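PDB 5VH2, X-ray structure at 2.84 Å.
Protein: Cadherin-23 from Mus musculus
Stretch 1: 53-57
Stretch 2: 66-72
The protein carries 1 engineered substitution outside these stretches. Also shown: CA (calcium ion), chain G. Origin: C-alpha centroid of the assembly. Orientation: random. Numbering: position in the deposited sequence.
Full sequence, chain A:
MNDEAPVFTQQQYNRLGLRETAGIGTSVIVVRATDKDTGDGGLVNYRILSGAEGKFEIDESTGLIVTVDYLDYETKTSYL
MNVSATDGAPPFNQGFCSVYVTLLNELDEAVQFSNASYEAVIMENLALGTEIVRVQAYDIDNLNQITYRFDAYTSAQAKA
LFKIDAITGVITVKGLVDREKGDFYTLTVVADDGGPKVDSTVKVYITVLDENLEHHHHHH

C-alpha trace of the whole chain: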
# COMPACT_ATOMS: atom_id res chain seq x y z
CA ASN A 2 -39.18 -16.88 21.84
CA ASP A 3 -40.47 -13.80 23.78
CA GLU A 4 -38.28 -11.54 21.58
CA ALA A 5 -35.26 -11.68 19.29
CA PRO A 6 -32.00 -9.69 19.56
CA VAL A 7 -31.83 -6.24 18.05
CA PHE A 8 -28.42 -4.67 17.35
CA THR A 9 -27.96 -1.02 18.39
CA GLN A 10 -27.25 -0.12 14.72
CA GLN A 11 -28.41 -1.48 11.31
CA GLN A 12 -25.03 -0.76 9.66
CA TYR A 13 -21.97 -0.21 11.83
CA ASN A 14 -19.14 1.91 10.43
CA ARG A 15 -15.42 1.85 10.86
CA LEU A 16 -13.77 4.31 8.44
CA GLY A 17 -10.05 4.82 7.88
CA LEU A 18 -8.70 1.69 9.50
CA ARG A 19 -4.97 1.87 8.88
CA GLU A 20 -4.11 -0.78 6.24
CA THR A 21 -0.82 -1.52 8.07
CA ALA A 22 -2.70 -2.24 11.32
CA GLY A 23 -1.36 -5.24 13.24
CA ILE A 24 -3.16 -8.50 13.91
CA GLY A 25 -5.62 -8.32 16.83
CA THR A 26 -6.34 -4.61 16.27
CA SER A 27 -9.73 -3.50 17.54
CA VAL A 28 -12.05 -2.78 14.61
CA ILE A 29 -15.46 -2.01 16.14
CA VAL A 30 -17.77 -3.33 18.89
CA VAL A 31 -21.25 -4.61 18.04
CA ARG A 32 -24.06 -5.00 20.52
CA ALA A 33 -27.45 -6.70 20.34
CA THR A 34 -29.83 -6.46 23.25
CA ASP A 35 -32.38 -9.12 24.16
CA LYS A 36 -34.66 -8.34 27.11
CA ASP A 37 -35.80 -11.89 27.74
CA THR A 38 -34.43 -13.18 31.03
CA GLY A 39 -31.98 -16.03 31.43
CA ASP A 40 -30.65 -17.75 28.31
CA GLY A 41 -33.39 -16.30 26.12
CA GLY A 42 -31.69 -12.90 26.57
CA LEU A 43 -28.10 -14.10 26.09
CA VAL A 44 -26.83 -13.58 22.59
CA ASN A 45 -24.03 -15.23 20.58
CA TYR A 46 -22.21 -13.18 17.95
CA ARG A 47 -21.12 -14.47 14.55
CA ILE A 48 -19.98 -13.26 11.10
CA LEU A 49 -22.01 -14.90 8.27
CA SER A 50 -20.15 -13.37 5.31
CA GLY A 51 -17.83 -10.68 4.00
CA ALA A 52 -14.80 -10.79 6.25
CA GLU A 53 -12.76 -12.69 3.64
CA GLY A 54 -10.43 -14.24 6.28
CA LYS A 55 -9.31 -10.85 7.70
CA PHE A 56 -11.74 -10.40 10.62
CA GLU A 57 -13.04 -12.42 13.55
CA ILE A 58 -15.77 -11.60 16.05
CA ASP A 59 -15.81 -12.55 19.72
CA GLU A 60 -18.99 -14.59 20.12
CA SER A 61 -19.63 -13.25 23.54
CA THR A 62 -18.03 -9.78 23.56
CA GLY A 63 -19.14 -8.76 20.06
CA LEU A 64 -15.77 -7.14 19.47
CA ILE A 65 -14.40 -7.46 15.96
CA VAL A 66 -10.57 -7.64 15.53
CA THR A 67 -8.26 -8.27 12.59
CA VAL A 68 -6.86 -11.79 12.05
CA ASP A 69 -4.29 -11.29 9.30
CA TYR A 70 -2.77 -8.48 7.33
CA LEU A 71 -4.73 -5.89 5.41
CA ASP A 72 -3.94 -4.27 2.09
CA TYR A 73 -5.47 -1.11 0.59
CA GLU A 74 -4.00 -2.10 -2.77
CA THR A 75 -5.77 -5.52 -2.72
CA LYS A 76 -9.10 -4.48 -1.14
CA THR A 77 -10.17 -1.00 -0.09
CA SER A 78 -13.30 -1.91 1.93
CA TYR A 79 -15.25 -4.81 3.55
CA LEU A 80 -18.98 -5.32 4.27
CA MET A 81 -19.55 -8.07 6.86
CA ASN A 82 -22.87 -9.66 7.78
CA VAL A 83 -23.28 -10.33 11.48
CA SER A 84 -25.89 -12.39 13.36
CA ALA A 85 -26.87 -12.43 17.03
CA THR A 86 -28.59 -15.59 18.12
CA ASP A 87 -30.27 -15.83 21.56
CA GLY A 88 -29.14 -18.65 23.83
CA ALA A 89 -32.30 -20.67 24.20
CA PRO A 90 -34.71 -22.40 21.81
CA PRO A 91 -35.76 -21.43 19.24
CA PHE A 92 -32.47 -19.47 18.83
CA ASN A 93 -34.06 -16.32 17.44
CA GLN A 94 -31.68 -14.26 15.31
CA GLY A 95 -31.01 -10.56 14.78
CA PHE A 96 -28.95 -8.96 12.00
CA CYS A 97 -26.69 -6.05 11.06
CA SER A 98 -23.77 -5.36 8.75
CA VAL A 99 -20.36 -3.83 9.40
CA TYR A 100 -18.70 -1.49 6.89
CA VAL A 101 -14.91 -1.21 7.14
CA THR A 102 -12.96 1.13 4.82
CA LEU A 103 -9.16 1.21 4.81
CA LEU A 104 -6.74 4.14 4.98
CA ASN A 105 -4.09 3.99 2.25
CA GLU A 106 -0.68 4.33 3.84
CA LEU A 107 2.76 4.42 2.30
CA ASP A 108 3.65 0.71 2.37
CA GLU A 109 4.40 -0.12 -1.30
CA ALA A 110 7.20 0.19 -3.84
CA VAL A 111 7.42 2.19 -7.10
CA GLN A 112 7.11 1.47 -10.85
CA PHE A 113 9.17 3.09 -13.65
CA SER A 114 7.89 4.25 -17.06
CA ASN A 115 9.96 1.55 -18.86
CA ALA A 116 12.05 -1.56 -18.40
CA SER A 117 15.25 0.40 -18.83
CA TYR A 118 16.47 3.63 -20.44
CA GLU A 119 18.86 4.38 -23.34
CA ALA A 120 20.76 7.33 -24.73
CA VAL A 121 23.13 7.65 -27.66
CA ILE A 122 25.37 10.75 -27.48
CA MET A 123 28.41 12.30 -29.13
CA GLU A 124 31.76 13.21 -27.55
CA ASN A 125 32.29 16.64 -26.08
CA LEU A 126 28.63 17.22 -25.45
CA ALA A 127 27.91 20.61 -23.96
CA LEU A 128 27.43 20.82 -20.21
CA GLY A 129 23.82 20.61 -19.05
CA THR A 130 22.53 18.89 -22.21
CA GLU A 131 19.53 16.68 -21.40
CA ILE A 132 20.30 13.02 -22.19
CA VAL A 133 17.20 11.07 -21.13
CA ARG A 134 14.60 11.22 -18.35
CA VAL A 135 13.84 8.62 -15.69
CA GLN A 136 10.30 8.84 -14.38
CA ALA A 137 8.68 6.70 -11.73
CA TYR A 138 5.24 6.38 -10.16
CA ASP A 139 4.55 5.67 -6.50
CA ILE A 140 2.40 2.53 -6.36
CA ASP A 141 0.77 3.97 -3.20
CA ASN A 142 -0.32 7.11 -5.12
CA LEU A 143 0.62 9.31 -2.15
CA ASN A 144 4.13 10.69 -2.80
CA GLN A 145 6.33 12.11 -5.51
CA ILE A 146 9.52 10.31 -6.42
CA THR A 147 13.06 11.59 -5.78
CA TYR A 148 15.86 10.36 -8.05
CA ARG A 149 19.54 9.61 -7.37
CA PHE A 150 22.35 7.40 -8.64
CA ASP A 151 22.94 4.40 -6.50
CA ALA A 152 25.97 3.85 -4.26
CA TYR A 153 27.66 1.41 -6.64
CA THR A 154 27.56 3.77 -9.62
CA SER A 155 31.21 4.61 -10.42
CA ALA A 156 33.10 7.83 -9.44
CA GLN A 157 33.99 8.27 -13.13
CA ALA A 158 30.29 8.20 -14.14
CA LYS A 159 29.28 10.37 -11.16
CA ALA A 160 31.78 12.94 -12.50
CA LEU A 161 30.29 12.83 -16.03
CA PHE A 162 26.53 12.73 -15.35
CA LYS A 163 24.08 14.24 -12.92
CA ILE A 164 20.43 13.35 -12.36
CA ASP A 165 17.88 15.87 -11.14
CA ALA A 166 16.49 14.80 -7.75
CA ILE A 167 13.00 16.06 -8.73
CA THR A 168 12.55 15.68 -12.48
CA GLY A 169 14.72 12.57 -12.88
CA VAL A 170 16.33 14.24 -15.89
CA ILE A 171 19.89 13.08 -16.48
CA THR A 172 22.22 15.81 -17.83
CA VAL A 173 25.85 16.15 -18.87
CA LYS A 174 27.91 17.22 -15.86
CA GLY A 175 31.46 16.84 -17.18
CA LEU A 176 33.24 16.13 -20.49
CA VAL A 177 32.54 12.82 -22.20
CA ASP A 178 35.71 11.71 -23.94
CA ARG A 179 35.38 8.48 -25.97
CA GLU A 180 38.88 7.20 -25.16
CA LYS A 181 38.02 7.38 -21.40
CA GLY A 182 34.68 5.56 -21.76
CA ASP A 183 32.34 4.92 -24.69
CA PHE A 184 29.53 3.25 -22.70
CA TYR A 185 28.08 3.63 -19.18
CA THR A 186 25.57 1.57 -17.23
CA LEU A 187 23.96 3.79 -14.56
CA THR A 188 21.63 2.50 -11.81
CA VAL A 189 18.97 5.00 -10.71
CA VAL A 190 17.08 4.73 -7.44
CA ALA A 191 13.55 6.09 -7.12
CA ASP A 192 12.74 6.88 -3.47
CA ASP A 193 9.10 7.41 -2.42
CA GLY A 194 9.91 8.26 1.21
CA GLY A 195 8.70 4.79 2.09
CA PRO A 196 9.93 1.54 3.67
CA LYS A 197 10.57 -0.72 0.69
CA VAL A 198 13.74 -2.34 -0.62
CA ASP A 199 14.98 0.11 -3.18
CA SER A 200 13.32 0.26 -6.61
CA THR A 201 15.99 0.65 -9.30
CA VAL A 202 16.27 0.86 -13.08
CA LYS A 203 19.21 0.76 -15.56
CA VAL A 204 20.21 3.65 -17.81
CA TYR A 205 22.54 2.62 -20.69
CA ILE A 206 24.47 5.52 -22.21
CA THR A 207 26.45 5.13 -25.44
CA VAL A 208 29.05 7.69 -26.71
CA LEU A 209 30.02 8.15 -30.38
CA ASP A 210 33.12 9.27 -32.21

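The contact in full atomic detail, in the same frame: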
# COMPACT_ATOMS: atom_id res chain seq x y z
N GLU A 53 -13.81 -12.17 4.52
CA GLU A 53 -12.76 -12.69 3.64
C GLU A 53 -11.46 -13.06 4.36
O GLU A 53 -10.39 -12.77 3.89
CB GLU A 53 -12.52 -11.71 2.49
CG GLU A 53 -13.64 -11.76 1.44
CD GLU A 53 -13.42 -10.82 0.26
OE1 GLU A 53 -12.26 -10.38 -0.02
OE2 GLU A 53 -14.43 -10.40 -0.35
N GLY A 54 -11.58 -13.72 5.52
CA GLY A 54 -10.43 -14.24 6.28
C GLY A 54 -9.59 -13.22 7.02
O GLY A 54 -8.52 -13.57 7.53
N LYS A 55 -10.04 -11.97 7.05
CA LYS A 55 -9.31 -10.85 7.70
C LYS A 55 -9.88 -10.44 9.06
O LYS A 55 -9.20 -9.74 9.81
CB LYS A 55 -9.32 -9.57 6.85
CG LYS A 55 -8.99 -9.79 5.39
CD LYS A 55 -7.51 -9.82 5.09
CE LYS A 55 -7.23 -10.81 3.96
NZ LYS A 55 -5.78 -11.06 3.83
N PHE A 56 -11.14 -10.78 9.34
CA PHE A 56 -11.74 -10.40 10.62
C PHE A 56 -12.41 -11.55 11.35
O PHE A 56 -12.88 -12.52 10.75
CB PHE A 56 -12.76 -9.29 10.44
CG PHE A 56 -12.24 -8.08 9.73
CD1 PHE A 56 -12.32 -7.97 8.35
CD2 PHE A 56 -11.69 -7.02 10.45
CE1 PHE A 56 -11.84 -6.86 7.69
CE2 PHE A 56 -11.20 -5.90 9.80
CZ PHE A 56 -11.25 -5.84 8.40
N GLU A 57 -12.46 -11.42 12.67
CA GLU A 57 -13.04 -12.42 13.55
C GLU A 57 -13.79 -11.67 14.64
O GLU A 57 -13.34 -10.62 15.13
CB GLU A 57 -11.97 -13.33 14.12
CG GLU A 57 -12.49 -14.20 15.26
CD GLU A 57 -11.45 -15.01 15.99
OE1 GLU A 57 -11.58 -15.19 17.23
OE2 GLU A 57 -10.56 -15.55 15.35
N VAL A 66 -12.02 -7.91 15.59
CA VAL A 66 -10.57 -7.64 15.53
C VAL A 66 -10.03 -8.19 14.23
O VAL A 66 -10.68 -9.04 13.60
CB VAL A 66 -9.80 -8.33 16.68
CG1 VAL A 66 -10.39 -7.92 18.02
CG2 VAL A 66 -9.79 -9.85 16.52
N THR A 67 -8.83 -7.75 13.83
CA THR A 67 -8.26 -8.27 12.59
C THR A 67 -7.59 -9.61 12.89
O THR A 67 -7.20 -9.85 14.04
CB THR A 67 -7.26 -7.29 11.92
OG1 THR A 67 -6.05 -7.19 12.68
CG2 THR A 67 -7.89 -5.93 11.79
N VAL A 68 -7.48 -10.47 11.88
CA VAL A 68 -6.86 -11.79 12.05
C VAL A 68 -5.80 -12.19 11.02
O VAL A 68 -5.18 -13.23 11.18
CB VAL A 68 -7.91 -12.93 12.18
CG1 VAL A 68 -8.51 -12.91 13.58
CG2 VAL A 68 -8.95 -12.86 11.06
N ASP A 69 -5.62 -11.41 9.94
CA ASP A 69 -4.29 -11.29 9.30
C ASP A 69 -4.13 -9.93 8.66
O ASP A 69 -4.79 -8.99 9.09
CB ASP A 69 -3.85 -12.51 8.39
CG ASP A 69 -4.51 -12.55 7.06
OD1 ASP A 69 -5.66 -12.10 6.95
OD2 ASP A 69 -3.94 -13.18 6.14
N TYR A 70 -3.17 -9.79 7.76
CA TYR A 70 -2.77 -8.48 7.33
C TYR A 70 -3.77 -7.91 6.34
O TYR A 70 -4.51 -8.67 5.67
CB TYR A 70 -1.37 -8.55 6.76
CG TYR A 70 -0.39 -9.02 7.80
CD1 TYR A 70 -0.14 -8.23 8.90
CD2 TYR A 70 0.27 -10.26 7.71
CE1 TYR A 70 0.80 -8.61 9.87
CE2 TYR A 70 1.15 -10.68 8.69
CZ TYR A 70 1.42 -9.84 9.77
OH TYR A 70 2.28 -10.21 10.78
N LEU A 71 -3.85 -6.58 6.33
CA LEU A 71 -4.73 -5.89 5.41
C LEU A 71 -3.90 -5.26 4.31
O LEU A 71 -2.67 -5.20 4.42
CB LEU A 71 -5.57 -4.83 6.12
CG LEU A 71 -6.43 -5.37 7.27
CD1 LEU A 71 -6.87 -4.21 8.15
CD2 LEU A 71 -7.63 -6.11 6.70
N ASP A 72 -4.59 -4.91 3.22
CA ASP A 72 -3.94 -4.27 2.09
C ASP A 72 -4.93 -3.39 1.31
O ASP A 72 -5.88 -3.88 0.65
CB ASP A 72 -3.32 -5.35 1.22
CG ASP A 72 -2.42 -4.79 0.13
OD1 ASP A 72 -2.10 -3.56 0.15
OD2 ASP A 72 -2.03 -5.61 -0.73
CA CA G . -0.46 -1.67 0.46

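The contact is a short antiparallel β pairing that runs on into a loop, where a lysine side chain adds a salt bridge and a further hydrogen bond. Glu57 and Val66 form the hydrogen-bonded pair, with CA atoms 5.7 Å apart: Glu57 N donates to Val66 O at 3.1 Å (161° at the hydrogen), and Val66 N to Glu57 O at 3.0 Å (168°). Phe56 and Thr67 follow as the non-hydrogen-bonded pair, their CA atoms closing to 4.5 Å. Beyond them, Val68 N donates to Lys55 O at 2.8 Å, extending the ladder past the strand ends. Two CA-H...O contacts supplement these bonds, Thr67 CA to Lys55 O at 3.3 Å and Phe56 CA to Val66 O at 3.4 Å.

The side chains of Glu57 and Val66 share one face of the sheet; Glu57 CB also packs 3.5 Å from Val68 CG1. Those of Phe56 and Thr67 diverge, pointing away overall although each CB touches the other stretch. The buried Phe56 ring lies oblique to its neighbours, and its CZ meets Leu71 CD2 at 4.0 Å, an apolar contact.

Lys55 starts sideways, yet its end reaches the second stretch. Lys55 NZ donates to the backbone carbonyl Tyr70 O at 3.3 Å and forms a salt bridge with Asp69 OD1 at 3.3 Å, carboxylate balancing ammonium; the hydrogen bond within that bridge is weak.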